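Local coordinates for alpha-actinin-like protein 1 (PDB 5BVR) that binds actin filaments through this tandem calponin-homology domain and takes part in assembling and organising the actin ring during cytokinesis, at residues V146-Q149 against S154-N157; N157-C162 against N176-K181; E129-W134 against T222-Y227. All blocks are in the same frame, centred on the assembly; numbering follows the deposited sequence.

Contact 1 of 3, residues V146-Q149 against S154-N157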
loop_
_atom_site.group_PDB
_atom_site.type_symbol
_atom_site.label_atom_id
_atom_site.label_comp_id
_atom_site.label_asym_id
_atom_site.label_seq_id
_atom_site.Cartn_x
_atom_site.Cartn_y
_atom_site.Cartn_z
ATOM N N VAL A 146 15.723 17.697 1.943
ATOM C CA VAL A 146 15.189 16.342 2.063
ATOM C C VAL A 146 16.084 15.536 2.994
ATOM O O VAL A 146 17.308 15.551 2.877
ATOM C CB VAL A 146 15.123 15.667 0.673
ATOM C CG1 VAL A 146 14.703 14.202 0.795
ATOM C CG2 VAL A 146 14.189 16.419 -0.247
ATOM N N ASP A 147 15.462 14.829 3.932
ATOM C CA ASP A 147 16.190 13.985 4.864
ATOM C C ASP A 147 15.257 12.870 5.304
ATOM O O ASP A 147 14.461 13.028 6.229
ATOM C CB ASP A 147 16.690 14.783 6.061
ATOM C CG ASP A 147 17.557 13.955 6.994
ATOM O OD1 ASP A 147 18.035 12.875 6.598
ATOM O OD2 ASP A 147 17.771 14.408 8.141
ATOM N N VAL A 148 15.318 11.740 4.612
ATOM C CA VAL A 148 14.379 10.661 4.870
ATOM C C VAL A 148 14.888 9.839 6.044
ATOM O O VAL A 148 15.912 9.157 5.948
ATOM C CB VAL A 148 14.178 9.792 3.631
ATOM C CG1 VAL A 148 13.248 8.652 3.964
ATOM C CG2 VAL A 148 13.583 10.605 2.517
ATOM N N GLN A 149 14.194 9.932 7.169
ATOM C CA GLN A 149 14.609 9.270 8.396
ATOM C C GLN A 149 13.550 8.295 8.905
ATOM O O GLN A 149 13.796 7.577 9.885
ATOM C CB GLN A 149 14.883 10.308 9.484
ATOM C CG GLN A 149 16.132 11.133 9.236
ATOM C CD GLN A 149 17.380 10.267 9.077
ATOM O OE1 GLN A 149 17.527 9.246 9.749
ATOM N NE2 GLN A 149 18.277 10.669 8.176
ATOM N N SER A 154 9.138 12.656 7.660
ATOM C CA SER A 154 10.052 12.966 6.558
ATOM C C SER A 154 9.346 13.210 5.228
ATOM O O SER A 154 9.982 13.630 4.273
ATOM C CB SER A 154 11.047 11.813 6.325
ATOM O OG SER A 154 11.794 11.526 7.477
ATOM N N TRP A 155 8.054 12.899 5.155
ATOM C CA TRP A 155 7.296 12.952 3.906
ATOM C C TRP A 155 6.223 14.041 3.833
ATOM O O TRP A 155 5.642 14.259 2.766
ATOM C CB TRP A 155 6.588 11.587 3.715
ATOM C CG TRP A 155 7.579 10.471 3.635
ATOM C CD1 TRP A 155 8.098 9.768 4.666
ATOM C CD2 TRP A 155 8.258 10.015 2.449
ATOM N NE1 TRP A 155 9.035 8.875 4.205
ATOM C CE2 TRP A 155 9.154 9.008 2.846
ATOM C CE3 TRP A 155 8.179 10.353 1.093
ATOM C CZ2 TRP A 155 9.968 8.339 1.941
ATOM C CZ3 TRP A 155 8.988 9.678 0.186
ATOM C CH2 TRP A 155 9.844 8.666 0.621
ATOM N N THR A 156 5.993 14.751 4.939
ATOM C CA THR A 156 4.835 15.633 5.022
ATOM C C THR A 156 5.007 16.976 4.320
ATOM O O THR A 156 4.024 17.659 4.075
ATOM C CB THR A 156 4.397 15.841 6.485
ATOM O OG1 THR A 156 5.446 16.475 7.232
ATOM C CG2 THR A 156 4.003 14.490 7.123
ATOM N N ASN A 157 6.221 17.341 3.930
ATOM C CA ASN A 157 6.400 18.618 3.221
ATOM C C ASN A 157 6.411 18.496 1.696
ATOM O O ASN A 157 6.607 19.492 1.005
ATOM C CB ASN A 157 7.624 19.398 3.725
ATOM C CG ASN A 157 8.954 18.813 3.267
ATOM O OD1 ASN A 157 9.004 17.964 2.401
ATOM N ND2 ASN A 157 10.039 19.279 3.849
HETATM O O HOH W 1 12.559 14.760 3.786
#
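Over one face of the Trp155 indole, near its rim, lies Val148, with CG2 4.2 Å above the ring plane, while its other methyl, CG1, comes obliquely to Trp155 CZ2 at 3.9 Å. Val148 CG1 stands anti to its backbone N (chi1 177°), which puts CG1 against CZ2 and leaves CG2 over the rim. The benzo part of the ring also meets Ala160 and Phe161, and Trp155 NE1 donates to Asp150 O, fixing how the indole is turned. The flat carboxylate of Asp147 is held by Gln149, whose NE2 reaches OD1 at 2.7 Å from the syn side, although 31° out of the carboxylate plane. Between the two segments, the backbone N of Gln149 donates to Ser154 OG over 2.9 Å in a nearly straight bond (171°). Replacing Ser154 by an alanine would probably leave this N-H without its acceptor and the two segments held here mainly by water 1 and the Val148-Trp155 contact. Water 1 accepts from Asp147 N and donates to Ser154 O, each at 2.9 Å. Both segments belong to the long loop joining helices 127-138 and 159-168 of the second CH domain. Ser154 OG and water 1 thus tie this irregular loop to itself by polar bonds, while Val148 and Trp155, both buried, meet by apolar contact.

Contact 2 of 3, residues N157-C162 against N176-K181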
loop_
_atom_site.group_PDB
_atom_site.type_symbol
_atom_site.label_atom_id
_atom_site.label_comp_id
_atom_site.label_asym_id
_atom_site.label_seq_id
_atom_site.Cartn_x
_atom_site.Cartn_y
_atom_site.Cartn_z
ATOM N N ASN A 157 6.221 17.341 3.930
ATOM C CA ASN A 157 6.400 18.618 3.221
ATOM C C ASN A 157 6.411 18.496 1.696
ATOM O O ASN A 157 6.607 19.492 1.005
ATOM C CB ASN A 157 7.624 19.398 3.725
ATOM C CG ASN A 157 8.954 18.813 3.267
ATOM O OD1 ASN A 157 9.004 17.964 2.401
ATOM N ND2 ASN A 157 10.039 19.279 3.849
ATOM N N GLY A 158 6.221 17.278 1.181
ATOM C CA GLY A 158 6.138 17.078 -0.269
ATOM C C GLY A 158 7.451 16.873 -0.997
ATOM O O GLY A 158 7.462 16.350 -2.125
ATOM N N LEU A 159 8.554 17.283 -0.389
ATOM C CA LEU A 159 9.815 17.365 -1.133
ATOM C C LEU A 159 10.419 16.002 -1.389
ATOM O O LEU A 159 11.018 15.797 -2.460
ATOM C CB LEU A 159 10.836 18.255 -0.436
ATOM C CG LEU A 159 10.499 19.742 -0.458
ATOM C CD1 LEU A 159 11.523 20.532 0.379
ATOM C CD2 LEU A 159 10.428 20.282 -1.881
ATOM N N ALA A 160 10.313 15.079 -0.437
ATOM C CA ALA A 160 10.894 13.749 -0.664
ATOM C C ALA A 160 10.246 13.061 -1.877
ATOM O O ALA A 160 10.939 12.451 -2.696
ATOM C CB ALA A 160 10.805 12.865 0.574
ATOM N N PHE A 161 8.916 13.149 -1.995
ATOM C CA PHE A 161 8.224 12.597 -3.150
ATOM C C PHE A 161 8.726 13.270 -4.426
ATOM O O PHE A 161 9.012 12.584 -5.413
ATOM C CB PHE A 161 6.703 12.745 -3.067
ATOM C CG PHE A 161 6.056 11.860 -2.037
ATOM C CD1 PHE A 161 6.058 10.490 -2.179
ATOM C CD2 PHE A 161 5.401 12.408 -0.949
ATOM C CE1 PHE A 161 5.433 9.658 -1.245
ATOM C CE2 PHE A 161 4.757 11.569 -0.015
ATOM C CZ PHE A 161 4.800 10.206 -0.170
ATOM N N CYS A 162 8.831 14.594 -4.407
ATOM C CA CYS A 162 9.301 15.315 -5.592
ATOM C C CYS A 162 10.729 14.938 -5.952
ATOM O O CYS A 162 11.046 14.777 -7.138
ATOM C CB CYS A 162 9.205 16.825 -5.413
ATOM S SG CYS A 162 7.499 17.460 -5.414
ATOM N N ASN A 176 14.419 21.978 -8.960
ATOM C CA ASN A 176 15.054 23.227 -8.568
ATOM C C ASN A 176 14.173 24.453 -8.782
ATOM O O ASN A 176 14.431 25.511 -8.207
ATOM C CB ASN A 176 16.383 23.375 -9.297
ATOM C CG ASN A 176 17.349 22.276 -8.932
ATOM O OD1 ASN A 176 17.450 21.893 -7.765
ATOM N ND2 ASN A 176 18.046 21.737 -9.929
ATOM N N LYS A 177 13.125 24.299 -9.583
ATOM C CA LYS A 177 12.185 25.386 -9.838
ATOM C C LYS A 177 11.015 25.409 -8.839
ATOM O O LYS A 177 10.232 26.351 -8.828
ATOM C CB LYS A 177 11.658 25.286 -11.273
ATOM C CG LYS A 177 12.207 26.341 -12.222
ATOM C CD LYS A 177 11.486 27.678 -12.051
ATOM C CE LYS A 177 11.944 28.707 -13.085
ATOM N NZ LYS A 177 10.994 29.850 -13.201
ATOM N N LEU A 178 10.885 24.377 -8.002
ATOM C CA LEU A 178 9.824 24.359 -7.002
ATOM C C LEU A 178 9.981 25.462 -5.977
ATOM O O LEU A 178 11.096 25.816 -5.602
ATOM C CB LEU A 178 9.807 23.022 -6.249
ATOM C CG LEU A 178 9.609 21.761 -7.079
ATOM C CD1 LEU A 178 9.766 20.558 -6.190
ATOM C CD2 LEU A 178 8.245 21.765 -7.728
ATOM N N ASP A 179 8.844 25.980 -5.512
ATOM C CA ASP A 179 8.806 26.811 -4.331
ATOM C C ASP A 179 8.737 25.833 -3.167
ATOM O O ASP A 179 7.686 25.238 -2.920
ATOM C CB ASP A 179 7.580 27.714 -4.369
ATOM C CG ASP A 179 7.308 28.404 -3.041
ATOM O OD1 ASP A 179 8.142 28.323 -2.104
ATOM O OD2 ASP A 179 6.235 29.038 -2.946
ATOM N N LYS A 180 9.869 25.627 -2.499
ATOM C CA LYS A 180 9.981 24.600 -1.470
ATOM C C LYS A 180 9.022 24.824 -0.309
ATOM O O LYS A 180 8.727 23.889 0.443
ATOM C CB LYS A 180 11.428 24.497 -0.956
ATOM C CG LYS A 180 12.415 23.909 -1.959
ATOM C CD LYS A 180 13.655 23.321 -1.272
ATOM C CE LYS A 180 14.551 22.578 -2.267
ATOM N NZ LYS A 180 14.992 23.470 -3.400
ATOM N N LYS A 181 8.540 26.059 -0.141
ATOM C CA LYS A 181 7.606 26.338 0.935
ATOM C C LYS A 181 6.165 25.926 0.616
ATOM O O LYS A 181 5.350 25.840 1.522
ATOM C CB LYS A 181 7.671 27.823 1.329
ATOM C CG LYS A 181 8.154 28.130 2.759
ATOM C CD LYS A 181 9.253 27.198 3.284
ATOM C CE LYS A 181 9.590 27.486 4.743
ATOM N NZ LYS A 181 10.266 26.311 5.373
HETATM O O HOH W 2 7.501 21.538 -0.564
#
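Leu159 lies across Lys180 at about a right angle, an apolar contact in which Leu159 CD1 is 3.9 Å from Lys180 CD and Leu159 CD2 4.1 Å from Lys180 CG, so the leucine fork rests against the methylene part of the lysine. Lys180 runs extended to CE and bends only at its last torsion (chi4 57°), which turns NZ aside from the chain line. Cys162, one turn after Leu159, meets Leu178 CD1 with both CB and SG, each at 3.9 Å. In Leu178, CG anti to the carbonyl carbon and an extended second torsion (chi2 174°) together carry CD1 to the cysteine. In the second CH domain this joins the start of helix 159-168 to the loop that leads into helix 183-198, where Asp179 O accepts from Asn186 ND2. Water 2 bridges the two backbones, donating to Asn157 O at 2.7 Å and to Lys180 O at 2.8 Å. Within each segment a side-chain oxygen closes an Asx turn. Asn157 OD1 accepts from Leu159 N at 2.9 Å, just ahead of the helix, with Gly158 at the N-cap. Asp179 OD1 takes the N-H of Lys181 at 3.0 Å, approached from above its carboxylate plane at 51° out of it.

Contact 3 of 3, residues E129-W134 against T222-Y227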
loop_
_atom_site.group_PDB
_atom_site.type_symbol
_atom_site.label_atom_id
_atom_site.label_comp_id
_atom_site.label_asym_id
_atom_site.label_seq_id
_atom_site.Cartn_x
_atom_site.Cartn_y
_atom_site.Cartn_z
ATOM N N GLU A 129 13.362 -1.986 6.232
ATOM C CA GLU A 129 14.723 -1.433 6.292
ATOM C C GLU A 129 15.225 -1.159 4.894
ATOM O O GLU A 129 15.877 -0.148 4.632
ATOM C CB GLU A 129 15.668 -2.445 6.937
ATOM C CG GLU A 129 15.532 -2.557 8.416
ATOM C CD GLU A 129 16.623 -3.400 9.045
ATOM O OE1 GLU A 129 17.296 -4.192 8.328
ATOM O OE2 GLU A 129 16.804 -3.273 10.268
ATOM N N GLY A 130 14.975 -2.111 4.001
ATOM C CA GLY A 130 15.364 -1.987 2.620
ATOM C C GLY A 130 14.729 -0.827 1.916
ATOM O O GLY A 130 15.400 -0.069 1.210
ATOM N N LEU A 131 13.425 -0.676 2.121
ATOM C CA LEU A 131 12.707 0.414 1.491
ATOM C C LEU A 131 13.196 1.761 2.011
ATOM O O LEU A 131 13.405 2.687 1.230
ATOM C CB LEU A 131 11.210 0.240 1.722
ATOM C CG LEU A 131 10.348 1.331 1.078
ATOM C CD1 LEU A 131 10.541 1.395 -0.441
ATOM C CD2 LEU A 131 8.878 1.126 1.417
ATOM N N LEU A 132 13.444 1.866 3.314
ATOM C CA LEU A 132 13.937 3.118 3.873
ATOM C C LEU A 132 15.298 3.448 3.281
ATOM O O LEU A 132 15.552 4.570 2.853
ATOM C CB LEU A 132 14.018 3.053 5.405
ATOM C CG LEU A 132 14.353 4.390 6.038
ATOM C CD1 LEU A 132 13.215 5.382 5.841
ATOM C CD2 LEU A 132 14.673 4.182 7.509
ATOM N N LEU A 133 16.194 2.465 3.286
ATOM C CA LEU A 133 17.529 2.703 2.740
ATOM C C LEU A 133 17.461 3.109 1.259
ATOM O O LEU A 133 18.171 4.016 0.855
ATOM C CB LEU A 133 18.421 1.487 2.944
ATOM C CG LEU A 133 19.853 1.687 2.465
ATOM C CD1 LEU A 133 20.505 2.869 3.134
ATOM C CD2 LEU A 133 20.662 0.428 2.745
ATOM N N TRP A 134 16.606 2.462 0.465
ATOM C CA TRP A 134 16.415 2.859 -0.923
ATOM C C TRP A 134 16.024 4.330 -1.028
ATOM O O TRP A 134 16.588 5.085 -1.816
ATOM C CB TRP A 134 15.377 1.962 -1.587
ATOM C CG TRP A 134 15.084 2.279 -3.015
ATOM C CD1 TRP A 134 15.754 1.801 -4.113
ATOM C CD2 TRP A 134 14.022 3.100 -3.525
ATOM N NE1 TRP A 134 15.170 2.268 -5.263
ATOM C CE2 TRP A 134 14.109 3.069 -4.929
ATOM C CE3 TRP A 134 12.992 3.840 -2.934
ATOM C CZ2 TRP A 134 13.236 3.764 -5.738
ATOM C CZ3 TRP A 134 12.115 4.520 -3.760
ATOM C CH2 TRP A 134 12.242 4.474 -5.139
ATOM N N THR A 222 2.924 1.958 2.331
ATOM C CA THR A 222 2.220 1.287 1.243
ATOM C C THR A 222 2.400 2.056 -0.066
ATOM O O THR A 222 2.639 1.447 -1.127
ATOM C CB THR A 222 0.721 1.130 1.559
ATOM O OG1 THR A 222 0.580 0.378 2.767
ATOM C CG2 THR A 222 -0.028 0.390 0.446
ATOM N N TYR A 223 2.255 3.381 -0.015
ATOM C CA TYR A 223 2.348 4.225 -1.186
ATOM C C TYR A 223 3.816 4.326 -1.687
ATOM O O TYR A 223 4.086 4.157 -2.885
ATOM C CB TYR A 223 1.742 5.609 -0.897
ATOM C CG TYR A 223 1.803 6.551 -2.074
ATOM C CD1 TYR A 223 1.198 6.253 -3.284
ATOM C CD2 TYR A 223 2.443 7.761 -1.968
ATOM C CE1 TYR A 223 1.278 7.132 -4.370
ATOM C CE2 TYR A 223 2.523 8.644 -3.044
ATOM C CZ TYR A 223 1.939 8.336 -4.228
ATOM O OH TYR A 223 2.033 9.195 -5.296
ATOM N N VAL A 224 4.757 4.551 -0.778
ATOM C CA VAL A 224 6.156 4.682 -1.159
ATOM C C VAL A 224 6.648 3.371 -1.787
ATOM O O VAL A 224 7.455 3.395 -2.730
ATOM C CB VAL A 224 7.009 5.073 0.044
ATOM C CG1 VAL A 224 8.503 4.942 -0.277
ATOM C CG2 VAL A 224 6.680 6.492 0.471
ATOM N N ALA A 225 6.169 2.219 -1.313
ATOM C CA ALA A 225 6.548 0.938 -1.927
ATOM C C ALA A 225 6.203 0.910 -3.421
ATOM O O ALA A 225 6.898 0.237 -4.221
ATOM C CB ALA A 225 5.860 -0.237 -1.221
ATOM N N GLU A 226 5.148 1.616 -3.830
ATOM C CA GLU A 226 4.789 1.678 -5.259
ATOM C C GLU A 226 5.897 2.352 -6.061
ATOM O O GLU A 226 6.156 1.970 -7.206
ATOM C CB GLU A 226 3.471 2.417 -5.525
ATOM C CG GLU A 226 2.235 1.768 -4.894
ATOM C CD GLU A 226 1.718 0.553 -5.628
ATOM O OE1 GLU A 226 2.165 0.299 -6.761
ATOM O OE2 GLU A 226 0.845 -0.141 -5.063
ATOM N N TYR A 227 6.533 3.364 -5.481
ATOM C CA TYR A 227 7.659 4.021 -6.125
ATOM C C TYR A 227 8.824 3.055 -6.314
ATOM O O TYR A 227 9.404 2.965 -7.394
ATOM C CB TYR A 227 8.141 5.235 -5.324
ATOM C CG TYR A 227 7.234 6.451 -5.410
ATOM C CD1 TYR A 227 5.942 6.415 -4.907
ATOM C CD2 TYR A 227 7.682 7.640 -5.947
ATOM C CE1 TYR A 227 5.116 7.531 -4.991
ATOM C CE2 TYR A 227 6.872 8.742 -6.035
ATOM C CZ TYR A 227 5.598 8.692 -5.541
ATOM O OH TYR A 227 4.822 9.814 -5.646
#
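Leu131 and Trp134 of helix 127-138 face Val224, Ala225 and Tyr227 of helix 217-234, where the axes of these short segments come within 10.6 Å and are inclined at 63°. These are the first and last main helices of the second CH domain, and in this all-helical fold one face of helix 127-138 packs against helix 217-234 in a buried contact. The backbones are nearest at Leu131 and Ala225, whose CA atoms are 7.1 Å apart. No hydrogen bond crosses between the segments, and the contact is made by side chains against side chains and backbone. Leu131, with CG opposite the backbone N (chi1 -179°), extends its fork across the gap. Its CD1 meets Val224 CG1 at 4.1 Å, the two side chains approaching at a slant, and its CD2 comes to the backbone N of Ala225 at 4.0 Å. Ala225 CB points away from helix 127-138 and touches Thr116 and Ile117 of helix 101-117 in the first CH domain, yet stays 4.2 Å from Leu131 CD2. One turn on, Trp134 also extends from its helix, and the far corner of its indole, CH2, reaches Tyr227 at the backbone C, 3.9 Å away, rather than at the phenol. Phe228 meets the same indole edge-to-face, and Leu164 of helix 159-168 touches it as well. The Tyr227 phenol leads away from Trp134 toward Tyr223 of the previous turn, where Tyr227 OH donates to Tyr223 OH at 2.9 Å.

How the contacts relate
All three contacts lie in the second CH domain, and contacts 1 and 2 are nested within the chain loop that contact 3 closes. Contacts 1 and 2, centres 11 Å apart, share Asn157 and touch where Trp155 CE3 meets Phe161 CZ at 3.6 Å. Contact 1 reaches contact 3, 13 Å away between centres, through Trp155 CH2 on Val224 CG2 at 3.8 Å. Contacts 2 and 3 are 19 Å apart by centres, yet Phe161 CE1 lies 3.6 Å from Tyr223 CE2. Trp155, Phe161, Val224 and Tyr223 thus form one continuous core. Bound zinc lies near two contacts: about 6 Å from the Trp134 side chain of contact 3 and about 12 Å from that of Trp155 in contact 1.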